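Local coordinates for protein FMN reductase (NADPH) (Bacillus subtilis, PDB 3N2S) that uses NADPH to reduce flavin mononucleotide, and also reduces nitroaromatic compounds, quinones and azo dyes, as a flavin-carrying homodimer, at residues I123-S127 with M128-I132; P174-K178 with Q179-H183; T235-N238 with D239-E243. All blocks are in the same frame, centred on the assembly; numbering follows the deposited sequence.

Interaction 1: residues I123-S127 with M128-I132; sequences IAAES and MGLGI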
# COMPACT_ATOMS: atom_id res chain seq x y z
N ILE A 123 -9.62 -5.58 4.95
CA ILE A 123 -11.05 -5.17 4.93
C ILE A 123 -11.95 -6.41 4.77
O ILE A 123 -12.97 -6.53 5.46
CB ILE A 123 -11.33 -4.10 3.87
CG1 ILE A 123 -10.53 -2.80 4.13
CG2 ILE A 123 -12.83 -3.77 3.77
CD1 ILE A 123 -10.24 -2.10 2.73
N ALA A 124 -11.56 -7.32 3.87
CA ALA A 124 -12.33 -8.57 3.68
C ALA A 124 -12.39 -9.35 5.00
O ALA A 124 -13.48 -9.74 5.41
CB ALA A 124 -11.70 -9.41 2.58
N ALA A 125 -11.24 -9.51 5.71
CA ALA A 125 -11.20 -10.24 6.99
C ALA A 125 -12.07 -9.58 8.06
O ALA A 125 -12.88 -10.26 8.70
CB ALA A 125 -9.76 -10.38 7.49
N GLU A 126 -11.95 -8.26 8.19
CA GLU A 126 -12.73 -7.48 9.15
C GLU A 126 -14.23 -7.54 8.87
O GLU A 126 -15.01 -7.61 9.82
CB GLU A 126 -12.21 -6.04 9.24
CG GLU A 126 -10.85 -6.04 9.91
CD GLU A 126 -10.13 -4.71 9.98
OE1 GLU A 126 -10.20 -3.91 9.02
OE2 GLU A 126 -9.42 -4.51 10.99
N SER A 127 -14.64 -7.58 7.59
CA SER A 127 -16.06 -7.69 7.21
C SER A 127 -16.65 -9.06 7.64
O SER A 127 -17.86 -9.16 7.86
CB SER A 127 -16.23 -7.50 5.71
OG SER A 127 -15.82 -8.64 4.96
N MSE A 128 -15.79 -10.10 7.79
CA MSE A 128 -16.19 -11.45 8.21
C MSE A 128 -16.23 -11.59 9.74
O MSE A 128 -16.55 -12.66 10.24
CB MSE A 128 -15.21 -12.50 7.65
CG MSE A 128 -15.25 -12.65 6.13
SE MSE A 128 -13.81 -13.84 5.57
CE MSE A 128 -13.03 -12.84 4.23
N GLY A 129 -15.86 -10.53 10.45
CA GLY A 129 -15.79 -10.52 11.91
C GLY A 129 -14.44 -11.01 12.40
O GLY A 129 -14.26 -11.26 13.60
N LEU A 130 -13.46 -11.16 11.49
CA LEU A 130 -12.13 -11.57 11.91
C LEU A 130 -11.32 -10.33 12.31
O LEU A 130 -11.66 -9.22 11.92
CB LEU A 130 -11.38 -12.36 10.80
CG LEU A 130 -12.03 -13.68 10.32
CD1 LEU A 130 -11.47 -14.10 8.97
CD2 LEU A 130 -11.88 -14.78 11.37
N GLY A 131 -10.27 -10.53 13.09
CA GLY A 131 -9.35 -9.48 13.49
C GLY A 131 -8.07 -9.61 12.70
O GLY A 131 -7.72 -10.72 12.23
N ILE A 132 -7.38 -8.47 12.50
CA ILE A 132 -6.09 -8.45 11.79
C ILE A 132 -5.07 -7.61 12.55
O ILE A 132 -5.42 -6.67 13.25
CB ILE A 132 -6.21 -7.98 10.29
CG1 ILE A 132 -6.60 -6.48 10.13
CG2 ILE A 132 -7.12 -8.88 9.45
CD1 ILE A 132 -5.39 -5.47 10.04
O HOH W 1 -8.88 -6.09 13.26

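Interaction 2: residues P174-K178 with Q179-H183; sequences PRLPK and QAVYH. With FMN (flavin mononucleotide), chain E.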
# COMPACT_ATOMS: atom_id res chain seq x y z
N PRO A 174 -7.29 6.99 18.16
CA PRO A 174 -7.62 8.20 17.38
C PRO A 174 -6.58 8.51 16.30
O PRO A 174 -5.38 8.30 16.50
CB PRO A 174 -7.66 9.32 18.43
CG PRO A 174 -7.87 8.61 19.74
CD PRO A 174 -7.09 7.31 19.58
N ARG A 175 -7.06 8.99 15.17
CA ARG A 175 -6.23 9.37 14.04
C ARG A 175 -6.01 10.87 14.06
O ARG A 175 -6.78 11.60 14.70
CB ARG A 175 -6.91 8.95 12.73
CG ARG A 175 -6.97 7.42 12.54
CD ARG A 175 -5.57 6.78 12.48
NE ARG A 175 -5.60 5.39 12.03
CZ ARG A 175 -5.59 4.34 12.84
NH1 ARG A 175 -5.61 4.50 14.15
NH2 ARG A 175 -5.57 3.11 12.34
N LEU A 176 -4.97 11.33 13.34
CA LEU A 176 -4.68 12.76 13.19
C LEU A 176 -5.92 13.55 12.79
O LEU A 176 -6.76 13.03 12.04
CB LEU A 176 -3.63 12.97 12.08
CG LEU A 176 -2.14 12.72 12.46
CD1 LEU A 176 -1.32 12.41 11.20
CD2 LEU A 176 -1.54 13.95 13.18
N PRO A 177 -6.06 14.82 13.23
CA PRO A 177 -7.20 15.62 12.76
C PRO A 177 -7.18 15.66 11.24
O PRO A 177 -6.10 15.64 10.64
CB PRO A 177 -6.91 17.01 13.34
CG PRO A 177 -6.13 16.70 14.60
CD PRO A 177 -5.20 15.60 14.15
N LYS A 178 -8.35 15.68 10.61
CA LYS A 178 -8.51 15.73 9.16
C LYS A 178 -7.59 16.77 8.50
O LYS A 178 -6.88 16.44 7.54
CB LYS A 178 -9.99 16.00 8.81
CG LYS A 178 -10.29 16.17 7.31
CD LYS A 178 -11.70 16.73 7.11
CE LYS A 178 -12.06 16.89 5.65
NZ LYS A 178 -13.42 17.46 5.51
N GLN A 179 -7.58 18.01 9.02
CA GLN A 179 -6.79 19.10 8.48
C GLN A 179 -5.24 18.92 8.55
O GLN A 179 -4.51 19.62 7.84
CB GLN A 179 -7.31 20.46 8.99
CG GLN A 179 -7.04 20.78 10.46
CD GLN A 179 -7.94 20.22 11.55
OE1 GLN A 179 -7.77 20.56 12.73
NE2 GLN A 179 -8.93 19.39 11.21
N ALA A 180 -4.75 17.95 9.36
CA ALA A 180 -3.32 17.62 9.37
C ALA A 180 -2.98 16.75 8.14
O ALA A 180 -1.87 16.83 7.62
CB ALA A 180 -2.96 16.83 10.62
N VAL A 181 -3.89 15.87 7.74
CA VAL A 181 -3.65 14.90 6.65
C VAL A 181 -4.17 15.36 5.30
O VAL A 181 -3.53 15.08 4.28
CB VAL A 181 -4.23 13.52 7.07
CG1 VAL A 181 -4.24 12.52 5.91
CG2 VAL A 181 -3.45 12.95 8.25
N TYR A 182 -5.33 16.04 5.28
CA TYR A 182 -6.00 16.46 4.05
C TYR A 182 -5.75 17.93 3.76
O TYR A 182 -5.94 18.77 4.64
CB TYR A 182 -7.51 16.15 4.14
CG TYR A 182 -8.27 16.50 2.87
CD1 TYR A 182 -8.11 15.76 1.71
CD2 TYR A 182 -9.12 17.61 2.82
CE1 TYR A 182 -8.82 16.06 0.55
CE2 TYR A 182 -9.79 17.96 1.65
CZ TYR A 182 -9.64 17.18 0.52
OH TYR A 182 -10.30 17.49 -0.65
N HIS A 183 -5.27 18.22 2.55
CA HIS A 183 -4.89 19.58 2.12
C HIS A 183 -5.68 19.91 0.87
O HIS A 183 -5.89 19.03 0.04
CB HIS A 183 -3.36 19.63 1.78
CG HIS A 183 -2.46 19.03 2.81
ND1 HIS A 183 -1.76 19.83 3.70
CD2 HIS A 183 -2.17 17.73 3.07
CE1 HIS A 183 -1.08 19.00 4.48
NE2 HIS A 183 -1.31 17.72 4.16
N1 FMN E . 1.59 -3.83 15.23
C2 FMN E . 2.30 -4.72 15.97
O2 FMN E . 1.89 -5.09 17.09
N3 FMN E . 3.47 -5.24 15.51
C4 FMN E . 4.06 -4.97 14.29
O4 FMN E . 5.12 -5.48 13.92
C4A FMN E . 3.32 -4.02 13.44
N5 FMN E . 3.76 -3.75 12.23
C5A FMN E . 2.93 -2.96 11.41
C6 FMN E . 3.34 -2.76 10.06
C7 FMN E . 2.53 -2.08 9.16
C7M FMN E . 2.96 -1.98 7.71
C8 FMN E . 1.30 -1.47 9.62
C8M FMN E . 0.43 -0.68 8.71
C9 FMN E . 0.88 -1.64 10.98
C9A FMN E . 1.68 -2.36 11.89
N10 FMN E . 1.28 -2.65 13.22
C10 FMN E . 2.00 -3.48 14.02
C1' FMN E . 0.00 -2.09 13.73
C2' FMN E . 0.19 -0.61 14.06
O2' FMN E . 0.88 -0.54 15.24
C3' FMN E . -1.20 -0.02 14.27
O3' FMN E . -1.90 -0.13 12.99
C4' FMN E . -1.16 1.48 14.81
O4' FMN E . -0.79 1.42 16.20
C5' FMN E . -2.59 2.08 14.77
O5' FMN E . -3.43 1.23 15.61
P FMN E . -4.81 0.60 15.07
O1P FMN E . -5.76 1.70 14.68
O2P FMN E . -5.17 -0.25 16.27
O3P FMN E . -4.37 -0.33 13.93

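Interaction 3: residues T235-N238 with D239-E243; sequences TYLN and DYVKE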
# COMPACT_ATOMS: atom_id res chain seq x y z
N THR A 235 18.77 0.40 9.50
CA THR A 235 19.68 1.01 8.51
C THR A 235 20.23 -0.01 7.49
O THR A 235 20.43 0.36 6.33
CB THR A 235 20.83 1.77 9.22
OG1 THR A 235 21.66 0.82 9.89
CG2 THR A 235 20.32 2.78 10.21
N TYR A 236 20.42 -1.28 7.91
CA TYR A 236 20.91 -2.39 7.07
C TYR A 236 20.06 -2.58 5.80
O TYR A 236 20.57 -3.11 4.81
CB TYR A 236 20.99 -3.70 7.88
CG TYR A 236 19.70 -4.50 7.92
CD1 TYR A 236 19.46 -5.53 7.03
CD2 TYR A 236 18.69 -4.19 8.84
CE1 TYR A 236 18.26 -6.24 7.03
CE2 TYR A 236 17.48 -4.89 8.86
CZ TYR A 236 17.28 -5.92 7.96
OH TYR A 236 16.12 -6.63 7.97
N LEU A 237 18.77 -2.17 5.84
CA LEU A 237 17.86 -2.28 4.69
C LEU A 237 18.32 -1.46 3.48
O LEU A 237 18.01 -1.82 2.36
CB LEU A 237 16.41 -1.96 5.06
CG LEU A 237 15.72 -2.99 6.00
CD1 LEU A 237 14.38 -2.48 6.49
CD2 LEU A 237 15.52 -4.33 5.27
N ASN A 238 19.07 -0.36 3.70
CA ASN A 238 19.62 0.47 2.61
C ASN A 238 20.38 -0.41 1.62
O ASN A 238 20.12 -0.35 0.41
CB ASN A 238 20.58 1.55 3.18
CG ASN A 238 19.93 2.60 4.04
OD1 ASN A 238 18.71 2.63 4.24
ND2 ASN A 238 20.75 3.48 4.58
N ASP A 239 21.25 -1.31 2.15
CA ASP A 239 22.02 -2.24 1.35
C ASP A 239 21.31 -3.54 1.13
O ASP A 239 21.46 -4.10 0.04
CB ASP A 239 23.40 -2.50 1.98
CG ASP A 239 24.26 -1.25 2.10
OD1 ASP A 239 24.27 -0.44 1.13
OD2 ASP A 239 24.89 -1.06 3.15
N TYR A 240 20.58 -4.07 2.14
CA TYR A 240 19.91 -5.36 2.00
C TYR A 240 18.87 -5.40 0.88
O TYR A 240 18.80 -6.40 0.16
CB TYR A 240 19.34 -5.90 3.33
CG TYR A 240 18.80 -7.30 3.19
CD1 TYR A 240 19.65 -8.40 3.23
CD2 TYR A 240 17.45 -7.53 2.92
CE1 TYR A 240 19.17 -9.69 3.03
CE2 TYR A 240 16.96 -8.81 2.70
CZ TYR A 240 17.82 -9.88 2.77
OH TYR A 240 17.34 -11.14 2.54
N VAL A 241 18.05 -4.32 0.72
CA VAL A 241 17.07 -4.33 -0.38
C VAL A 241 17.76 -4.45 -1.76
O VAL A 241 17.28 -5.17 -2.62
CB VAL A 241 15.97 -3.23 -0.31
CG1 VAL A 241 15.28 -3.21 1.05
CG2 VAL A 241 16.51 -1.86 -0.67
N LYS A 242 18.91 -3.76 -1.93
CA LYS A 242 19.75 -3.79 -3.14
C LYS A 242 20.29 -5.20 -3.40
O LYS A 242 20.30 -5.63 -4.56
CB LYS A 242 20.91 -2.78 -3.03
CG LYS A 242 20.45 -1.33 -3.04
CD LYS A 242 21.61 -0.38 -2.77
CE LYS A 242 21.15 1.04 -2.53
NZ LYS A 242 20.66 1.72 -3.77
N GLU A 243 20.69 -5.92 -2.33
CA GLU A 243 21.18 -7.30 -2.36
C GLU A 243 20.09 -8.23 -2.93
O GLU A 243 20.41 -9.21 -3.60
CB GLU A 243 21.59 -7.75 -0.94
CG GLU A 243 22.27 -9.10 -0.82
CD GLU A 243 22.65 -9.51 0.60
OE1 GLU A 243 22.99 -8.62 1.40
OE2 GLU A 243 22.59 -10.72 0.90

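Interaction 1: residues I123-S127 with M128-I132
Ala125 CB packs on Ile132 CG2 at 3.6 Å, and Leu130 CB lies beside the same Ala125 CB at 4.2 Å. Leu30 of helix 24-35 and Val163 of strand 155-164 cover this apolar patch. Next to it, the selenomethionine at Met128 folds back on the helix, bent at chi3 (-130°). Its CE reaches Ala124 CB at 4.0 Å. The backbone here forms a Schellman motif that ends helix 104-127 and leads into strand 131-135. Gly129, with positive phi, is the first residue to leave the helical path. Ala125 O takes Leu130 N at 3.0 Å and Met128 N at 3.1 Å, from opposite faces of its carbonyl plane. Gly129 N adds a bond to Glu126 O. On the last turn Ser127 OG bonds to Ala124 O at 2.6 Å, tilted 22° from the carbonyl plane. Without the hydroxyl, as with an alanine here, Ala124 O would probably lose this short bond and keep the weak one from Met128 N. At the polar edge the Glu126 side chain crosses that of Ile132 at about a right angle, with OE2 3.5 Å from Ile132 CG1. A water donates to Glu126 OE2 at 2.8 Å and accepts from Ile132 N.

Interaction 2: residues P174-K178 with Q179-H183
Lys178 and Tyr182 close a short, weakly bonded helical turn that leads from the FMN phosphate site into strand 182-184. Lys178 O receives Tyr182 N at 2.8 Å, almost straight along the carbonyl bond (C=O...N 173°). Val181 N gives the same oxygen a weak bond. One step earlier, Ala180 N bonds to Pro177 O at 3.0 Å from above the carbonyl plane. The Lys178 side chain is fully extended and runs alongside Tyr182, with CE 4.1 Å from Tyr182 CD2. This puts NZ in a salt bridge with Asp28 of the second subunit, while Tyr182 OH bonds to His75 of that subunit. Tyr182 and His183 also pair in a parallel ladder with a strand of that chain, so the sheet continues across the dimer interface. On the buried side, Leu176 CD1 meets Val181 CG2 at 3.7 Å, the two side chains crossing at about a right angle. Leu176 CD2 rests near Ala180 CB. Toward the flavin, Arg175 turns its guanidinium edge to FMN O1P. NH1 bonds to O1P at 2.9 Å and NH2 at 2.7 Å, with the oxygen in the guanidinium plane. Ser13 and Lys173 also bond to the FMN.

Interaction 3: residues T235-N238 with D239-E243
Tyr236 and Tyr240 lie side by side, pointing the same way, on the tightly packed side of this helix start. Tyr236 CD1 touches Tyr240 CB at 3.7 Å, and its CE1 comes within 4.0 Å of Tyr240 CG. Tyr236 CG stands between its backbone N and carbonyl carbon (chi1 86°), while Tyr240 CG is anti to its N (chi1 -173°). These torsions send both rings off the same side of the turn. The hydroxyl ends are held by helix 142-149 and the loop before it. Tyr236 OH bonds to Arg139 O and Leu142 N, and Tyr240 OH bonds to Thr146. Leu237 fills in next to them. Its CG lies 3.8 Å above one face of the Tyr236 ring, toward the rim, and its CB faces Val241 CG1 at 4.3 Å.

The other side is looser. Asp239 is exposed, and its N makes a weak bond to Tyr236 O. Lys242 lays its chain along Asn238 O, with CE at 3.4 Å, before bending at chi4 so that NZ reaches Asn247 O. The Asn238 side chain is held instead across the dimer interface, where OD1 accepts from Thr104 N of the second subunit.

Tyr236 O accepts Tyr240 N at 2.8 Å, in the carbonyl plane. Leu237 O accepts Val241 N at 3.0 Å. These i to i+4 bonds, with side chains meeting one turn apart, are those of the first turns of an alpha-helix, here helix 237-243 near the C terminus.

How the interactions relate
The three contacts follow one another along the chain, and none nests in or crosses another. Interaction 1 comes first and closes the turn between helix 104-127 and strand 131-135, an outermost strand of the sheet within this chain. Interaction 2 lies in the excursion after strand 155-164, where it turns the chain from the phosphate site into strand 182-184. Interaction 3 opens helix 237-243 and ties the C-terminal part to helix 142-149. Interactions 1 and 2 are nearest, with about 9 Å between closest atoms. Interaction 3 is about 20 Å from interaction 1 and about 22 Å from interaction 2, between nearest atoms, and lies across the chain's centre from interaction 1. All three touch the second subunit.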